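Local coordinates for protein oligogalacturonate lyase (Vibrio parahaemolyticus RIMD 2210633, PDB 3C5M) that probably cleaves oligogalacturonides, short pectin fragments, as a manganese-binding lyase built on a seven-bladed beta-propeller, at residues E160-N165 against D212-R217; V203-E208 against W219-D224. One frame throughout, in Å; residues are numbered along the deposited sequence.

Contact 1 (E160-N165 against D212-R217); sequences EFYHTN and DLVDAR
A tyrosine hydroxyl supplies the polar link of this contact: OH of Tyr-162 gives a weak hydrogen bond to the backbone carbonyl O of Leu-213, 2.5 Å away, at the centre of an inverse gamma turn. In this seven-bladed beta-propeller the contact lies on the surface and bridges two successive sheets. Tyr-162 and His-163 end helix 155-163, in the connection between strands 138-145 and 168-174, whereas 212-217 belongs to the connection between strands 202-207 and 219-222 of the next sheet. The tyrosine chi1 of 168° puts CG anti to the backbone N, and the ring reaches out from the helix so that its hydroxyl end meets the loop. The turn itself is closed by a weak bond from Val-214 N to Asp-212 O.

Apolar contacts flank the tyrosine bond. The Leu-213 side chain reaches the helix end and meets His-163 at about a right angle, its CD1 lying 3.2 Å from His-163 NE2 beside the NE2-CE1 side of the imidazole. The same methyl stands 4.3 Å from Tyr-162 CE1, so one leucine branch touches both rings. Those rings also meet within the helix, the tyrosine edge turned to one imidazole face, with CD1 of Tyr-162 3.7 Å above the His-163 plane. Val-214 adds its CG2 methyl, which approaches Tyr-162 CE2, the ring carbon across from CE1, at 4.5 Å.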
loop_
_atom_site.group_PDB
_atom_site.type_symbol
_atom_site.label_atom_id
_atom_site.label_comp_id
_atom_site.label_asym_id
_atom_site.label_seq_id
_atom_site.Cartn_x
_atom_site.Cartn_y
_atom_site.Cartn_z
ATOM N N GLU A 160 4.165 24.215 -2.077
ATOM C CA GLU A 160 5.194 25.026 -1.436
ATOM C C GLU A 160 6.435 24.198 -1.115
ATOM O O GLU A 160 7.555 24.577 -1.457
ATOM C CB GLU A 160 4.624 25.648 -0.152
ATOM C CG GLU A 160 5.611 25.796 1.013
ATOM C CD GLU A 160 6.747 26.767 0.722
ATOM O OE1 GLU A 160 7.635 26.922 1.591
ATOM O OE2 GLU A 160 6.751 27.374 -0.370
ATOM N N PHE A 161 6.228 23.066 -0.453
ATOM C CA PHE A 161 7.321 22.179 -0.078
ATOM C C PHE A 161 8.057 21.655 -1.305
ATOM O O PHE A 161 9.277 21.517 -1.299
ATOM C CB PHE A 161 6.788 20.995 0.716
ATOM C CG PHE A 161 7.854 20.069 1.187
ATOM C CD1 PHE A 161 8.742 20.468 2.185
ATOM C CD2 PHE A 161 7.986 18.800 0.632
ATOM C CE1 PHE A 161 9.756 19.607 2.633
ATOM C CE2 PHE A 161 8.993 17.930 1.068
ATOM C CZ PHE A 161 9.883 18.334 2.073
ATOM N N TYR A 162 7.307 21.360 -2.359
ATOM C CA TYR A 162 7.896 20.843 -3.584
ATOM C C TYR A 162 8.923 21.792 -4.168
ATOM O O TYR A 162 9.980 21.365 -4.632
ATOM C CB TYR A 162 6.809 20.580 -4.620
ATOM C CG TYR A 162 7.343 20.329 -6.005
ATOM C CD1 TYR A 162 7.470 21.364 -6.926
ATOM C CD2 TYR A 162 7.712 19.046 -6.399
ATOM C CE1 TYR A 162 7.948 21.121 -8.215
ATOM C CE2 TYR A 162 8.192 18.794 -7.679
ATOM C CZ TYR A 162 8.305 19.832 -8.582
ATOM O OH TYR A 162 8.758 19.562 -9.852
ATOM N N HIS A 163 8.599 23.079 -4.146
ATOM C CA HIS A 163 9.480 24.100 -4.684
ATOM C C HIS A 163 10.689 24.368 -3.793
ATOM O O HIS A 163 11.722 24.841 -4.270
ATOM C CB HIS A 163 8.705 25.403 -4.909
ATOM C CG HIS A 163 7.713 25.332 -6.029
ATOM N ND1 HIS A 163 8.069 24.981 -7.314
ATOM C CD2 HIS A 163 6.380 25.567 -6.059
ATOM C CE1 HIS A 163 6.997 25.002 -8.087
ATOM N NE2 HIS A 163 5.959 25.354 -7.350
ATOM N N THR A 164 10.573 24.059 -2.506
ATOM C CA THR A 164 11.683 24.292 -1.592
ATOM C C THR A 164 12.828 23.323 -1.879
ATOM O O THR A 164 13.857 23.344 -1.200
ATOM C CB THR A 164 11.234 24.157 -0.102
ATOM O OG1 THR A 164 12.138 24.887 0.738
ATOM C CG2 THR A 164 11.232 22.704 0.342
ATOM N N ASN A 165 12.644 22.488 -2.902
ATOM C CA ASN A 165 13.640 21.494 -3.294
ATOM C C ASN A 165 14.385 20.949 -2.092
ATOM O O ASN A 165 15.572 21.202 -1.923
ATOM C CB ASN A 165 14.639 22.098 -4.284
ATOM C CG ASN A 165 14.095 22.153 -5.699
ATOM O OD1 ASN A 165 13.145 22.879 -5.987
ATOM N ND2 ASN A 165 14.694 21.370 -6.590
ATOM N N ASP A 212 1.522 18.035 -12.181
ATOM C CA ASP A 212 1.649 19.004 -13.258
ATOM C C ASP A 212 3.069 19.522 -13.388
ATOM O O ASP A 212 3.778 19.181 -14.328
ATOM C CB ASP A 212 0.702 20.179 -13.022
ATOM C CG ASP A 212 -0.757 19.803 -13.217
ATOM O OD1 ASP A 212 -1.630 20.645 -12.895
ATOM O OD2 ASP A 212 -1.025 18.674 -13.697
ATOM N N LEU A 213 3.482 20.352 -12.441
ATOM C CA LEU A 213 4.823 20.918 -12.464
ATOM C C LEU A 213 5.882 19.947 -11.953
ATOM O O LEU A 213 6.694 20.298 -11.099
ATOM C CB LEU A 213 4.866 22.214 -11.646
ATOM C CG LEU A 213 4.036 22.261 -10.362
ATOM C CD1 LEU A 213 4.525 23.389 -9.472
ATOM C CD2 LEU A 213 2.561 22.449 -10.708
ATOM N N VAL A 214 5.876 18.729 -12.485
ATOM C CA VAL A 214 6.841 17.711 -12.087
ATOM C C VAL A 214 7.390 16.999 -13.323
ATOM O O VAL A 214 6.623 16.509 -14.150
ATOM C CB VAL A 214 6.194 16.669 -11.148
ATOM C CG1 VAL A 214 5.032 15.989 -11.844
ATOM C CG2 VAL A 214 7.224 15.648 -10.718
ATOM N N ASP A 215 8.716 16.950 -13.444
ATOM C CA ASP A 215 9.376 16.306 -14.584
ATOM C C ASP A 215 8.841 14.910 -14.898
ATOM O O ASP A 215 8.464 14.629 -16.035
ATOM C CB ASP A 215 10.899 16.246 -14.362
ATOM C CG ASP A 215 11.284 15.793 -12.956
ATOM O OD1 ASP A 215 12.485 15.536 -12.722
ATOM O OD2 ASP A 215 10.402 15.702 -12.079
ATOM N N ALA A 216 8.821 14.044 -13.888
ATOM C CA ALA A 216 8.314 12.681 -14.015
ATOM C C ALA A 216 8.483 11.982 -12.677
ATOM O O ALA A 216 9.397 12.304 -11.919
ATOM C CB ALA A 216 9.075 11.930 -15.099
ATOM N N ARG A 217 7.603 11.038 -12.369
ATOM C CA ARG A 217 7.733 10.327 -11.106
ATOM C C ARG A 217 8.164 8.884 -11.304
ATOM O O ARG A 217 8.747 8.282 -10.412
ATOM C CB ARG A 217 6.427 10.377 -10.320
ATOM C CG ARG A 217 5.175 10.003 -11.090
ATOM C CD ARG A 217 4.171 9.402 -10.112
ATOM N NE ARG A 217 4.177 10.123 -8.840
ATOM C CZ ARG A 217 3.859 9.588 -7.664
ATOM N NH1 ARG A 217 3.507 8.317 -7.590
ATOM N NH2 ARG A 217 3.900 10.324 -6.560
#

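Contact 2 (V203-E208 against W219-D224); sequences VGFCHE and WLVNED
Val-203 N donates to Val-221 O over 2.9 Å, the shortest of four backbone hydrogen bonds across the pair, and approaches nearly along the C=O axis. The return bond from Val-221 N is weak. Farther along, Phe-205 and Trp-219 exchange bonds in both directions, and Phe-205 N meets Trp-219 O from well above the carbonyl plane. Trp-219 O also receives a CA-H contact from Gly-204, whose CA lies 3.6 Å from Leu-220 CD1, on the face of the sheet that carries Leu-220.

On the face bearing Val-203, Phe-205, Trp-219 and Val-221, the Trp-219 CB sits over the Phe-205 ring, 3.8 Å from its centroid and 14° off the normal, a CH-pi contact. The phenyl and pyrrole planes are near parallel yet slid apart, and Val-221 CG1 adds a contact to Phe-205 CE2 at 3.7 Å. With chi1 of -66° setting CG beside its backbone N, His-207 brings CD2 and NE2 of its imidazole obliquely against NE1 and CE2 of the indole, planes at 54°, in contact without a hydrogen bond. Trp-219 NE1 itself bonds to Ala-216 O. The antiparallel hairpin 202-207/219-222, with this aromatic cluster, forms the middle of a four-stranded beta-propeller blade.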
loop_
_atom_site.group_PDB
_atom_site.type_symbol
_atom_site.label_atom_id
_atom_site.label_comp_id
_atom_site.label_asym_id
_atom_site.label_seq_id
_atom_site.Cartn_x
_atom_site.Cartn_y
_atom_site.Cartn_z
ATOM N N VAL A 203 15.372 -0.841 -7.883
ATOM C CA VAL A 203 14.630 -0.180 -6.811
ATOM C C VAL A 203 13.886 1.030 -7.378
ATOM O O VAL A 203 14.505 2.025 -7.730
ATOM C CB VAL A 203 15.589 0.313 -5.699
ATOM C CG1 VAL A 203 14.811 1.018 -4.609
ATOM C CG2 VAL A 203 16.377 -0.857 -5.122
ATOM N N GLY A 204 12.563 0.952 -7.471
ATOM C CA GLY A 204 11.817 2.074 -8.011
ATOM C C GLY A 204 11.435 3.108 -6.968
ATOM O O GLY A 204 11.048 2.758 -5.856
ATOM N N PHE A 205 11.563 4.385 -7.318
ATOM C CA PHE A 205 11.205 5.484 -6.420
ATOM C C PHE A 205 10.555 6.537 -7.285
ATOM O O PHE A 205 10.269 6.278 -8.448
ATOM C CB PHE A 205 12.434 6.051 -5.696
ATOM C CG PHE A 205 13.380 6.818 -6.578
ATOM C CD1 PHE A 205 13.393 8.210 -6.566
ATOM C CD2 PHE A 205 14.276 6.149 -7.408
ATOM C CE1 PHE A 205 14.283 8.921 -7.366
ATOM C CE2 PHE A 205 15.169 6.854 -8.213
ATOM C CZ PHE A 205 15.175 8.242 -8.194
ATOM N N CYS A 206 10.320 7.725 -6.748
ATOM C CA CYS A 206 9.668 8.748 -7.550
ATOM C C CYS A 206 9.837 10.134 -6.981
ATOM O O CYS A 206 10.268 10.299 -5.845
ATOM C CB CYS A 206 8.178 8.474 -7.602
ATOM S SG CYS A 206 7.362 8.922 -6.029
ATOM N N HIS A 207 9.462 11.126 -7.781
ATOM C CA HIS A 207 9.521 12.504 -7.345
ATOM C C HIS A 207 8.104 12.879 -6.918
ATOM O O HIS A 207 7.156 12.673 -7.673
ATOM C CB HIS A 207 9.984 13.440 -8.477
ATOM C CG HIS A 207 11.394 13.213 -8.927
ATOM N ND1 HIS A 207 12.396 12.812 -8.071
ATOM C CD2 HIS A 207 11.977 13.375 -10.138
ATOM C CE1 HIS A 207 13.534 12.732 -8.737
ATOM N NE2 HIS A 207 13.308 13.069 -9.993
ATOM N N GLU A 208 7.965 13.405 -5.702
ATOM C CA GLU A 208 6.667 13.814 -5.189
ATOM C C GLU A 208 6.344 15.211 -5.656
ATOM O O GLU A 208 7.184 15.876 -6.251
ATOM C CB GLU A 208 6.653 13.770 -3.666
ATOM C CG GLU A 208 6.645 12.368 -3.118
ATOM C CD GLU A 208 5.458 11.568 -3.614
ATOM O OE1 GLU A 208 5.366 10.371 -3.275
ATOM O OE2 GLU A 208 4.614 12.135 -4.342
ATOM N N TRP A 219 10.391 6.622 -11.653
ATOM C CA TRP A 219 11.837 6.462 -11.637
ATOM C C TRP A 219 12.306 5.076 -11.221
ATOM O O TRP A 219 11.585 4.330 -10.553
ATOM C CB TRP A 219 12.488 7.500 -10.733
ATOM C CG TRP A 219 12.484 8.862 -11.300
ATOM C CD1 TRP A 219 11.515 9.805 -11.165
ATOM C CD2 TRP A 219 13.509 9.447 -12.102
ATOM N NE1 TRP A 219 11.875 10.951 -11.828
ATOM C CE2 TRP A 219 13.098 10.758 -12.412
ATOM C CE3 TRP A 219 14.740 8.993 -12.585
ATOM C CZ2 TRP A 219 13.872 11.620 -13.186
ATOM C CZ3 TRP A 219 15.511 9.851 -13.357
ATOM C CH2 TRP A 219 15.073 11.149 -13.647
ATOM N N LEU A 220 13.531 4.749 -11.628
ATOM C CA LEU A 220 14.162 3.456 -11.334
ATOM C C LEU A 220 15.660 3.680 -11.115
ATOM O O LEU A 220 16.243 4.599 -11.679
ATOM C CB LEU A 220 13.943 2.484 -12.503
ATOM C CG LEU A 220 13.276 1.144 -12.193
ATOM C CD1 LEU A 220 11.913 1.399 -11.570
ATOM C CD2 LEU A 220 13.135 0.307 -13.470
ATOM N N VAL A 221 16.277 2.855 -10.285
ATOM C CA VAL A 221 17.703 2.984 -10.012
ATOM C C VAL A 221 18.209 1.662 -9.441
ATOM O O VAL A 221 17.470 0.969 -8.748
ATOM C CB VAL A 221 17.975 4.114 -8.999
ATOM C CG1 VAL A 221 17.223 3.851 -7.707
ATOM C CG2 VAL A 221 19.459 4.211 -8.727
ATOM N N ASN A 222 19.456 1.304 -9.728
ATOM C CA ASN A 222 19.981 0.048 -9.215
ATOM C C ASN A 222 20.382 0.112 -7.757
ATOM O O ASN A 222 20.607 1.190 -7.216
ATOM C CB ASN A 222 21.153 -0.421 -10.055
ATOM C CG ASN A 222 20.723 -0.861 -11.420
ATOM O OD1 ASN A 222 20.790 -0.096 -12.369
ATOM N ND2 ASN A 222 20.247 -2.095 -11.525
ATOM N N GLU A 223 20.473 -1.047 -7.120
ATOM C CA GLU A 223 20.810 -1.076 -5.718
ATOM C C GLU A 223 22.146 -0.426 -5.421
ATOM O O GLU A 223 22.309 0.212 -4.380
ATOM C CB GLU A 223 20.806 -2.499 -5.204
ATOM C CG GLU A 223 20.928 -2.566 -3.710
ATOM C CD GLU A 223 20.672 -3.952 -3.188
ATOM O OE1 GLU A 223 20.844 -4.183 -1.972
ATOM O OE2 GLU A 223 20.293 -4.820 -3.999
ATOM N N ASP A 224 23.096 -0.574 -6.341
ATOM C CA ASP A 224 24.430 0.008 -6.171
ATOM C C ASP A 224 24.393 1.537 -6.222
ATOM O O ASP A 224 25.312 2.200 -5.747
ATOM C CB ASP A 224 25.371 -0.520 -7.254
ATOM C CG ASP A 224 25.025 0.008 -8.636
ATOM O OD1 ASP A 224 23.893 -0.232 -9.112
ATOM O OD2 ASP A 224 25.887 0.670 -9.252
#

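How the contacts relate
The two contacts, with centres about 16 Å apart, alternate along the chain: 212-217 of contact 1 lies in the connection between the two strands of contact 2. Arg-217 NH2 forms a salt bridge with Glu-208 OE2 at 3.0 Å, joining the loop to the residue just after the first strand, and Arg-217 NH1 pairs with Glu-243 in the following sheet. Ala-216 O packs against His-207 CD2, bringing the loop up to the aromatic cluster. Tyr-162 also packs beside the Glu-208 backbone, so the helix end touches both the loop and the residue that follows the strand. Both contacts lie away from the manganese site of His-287, Gln-350, His-353 and His-355.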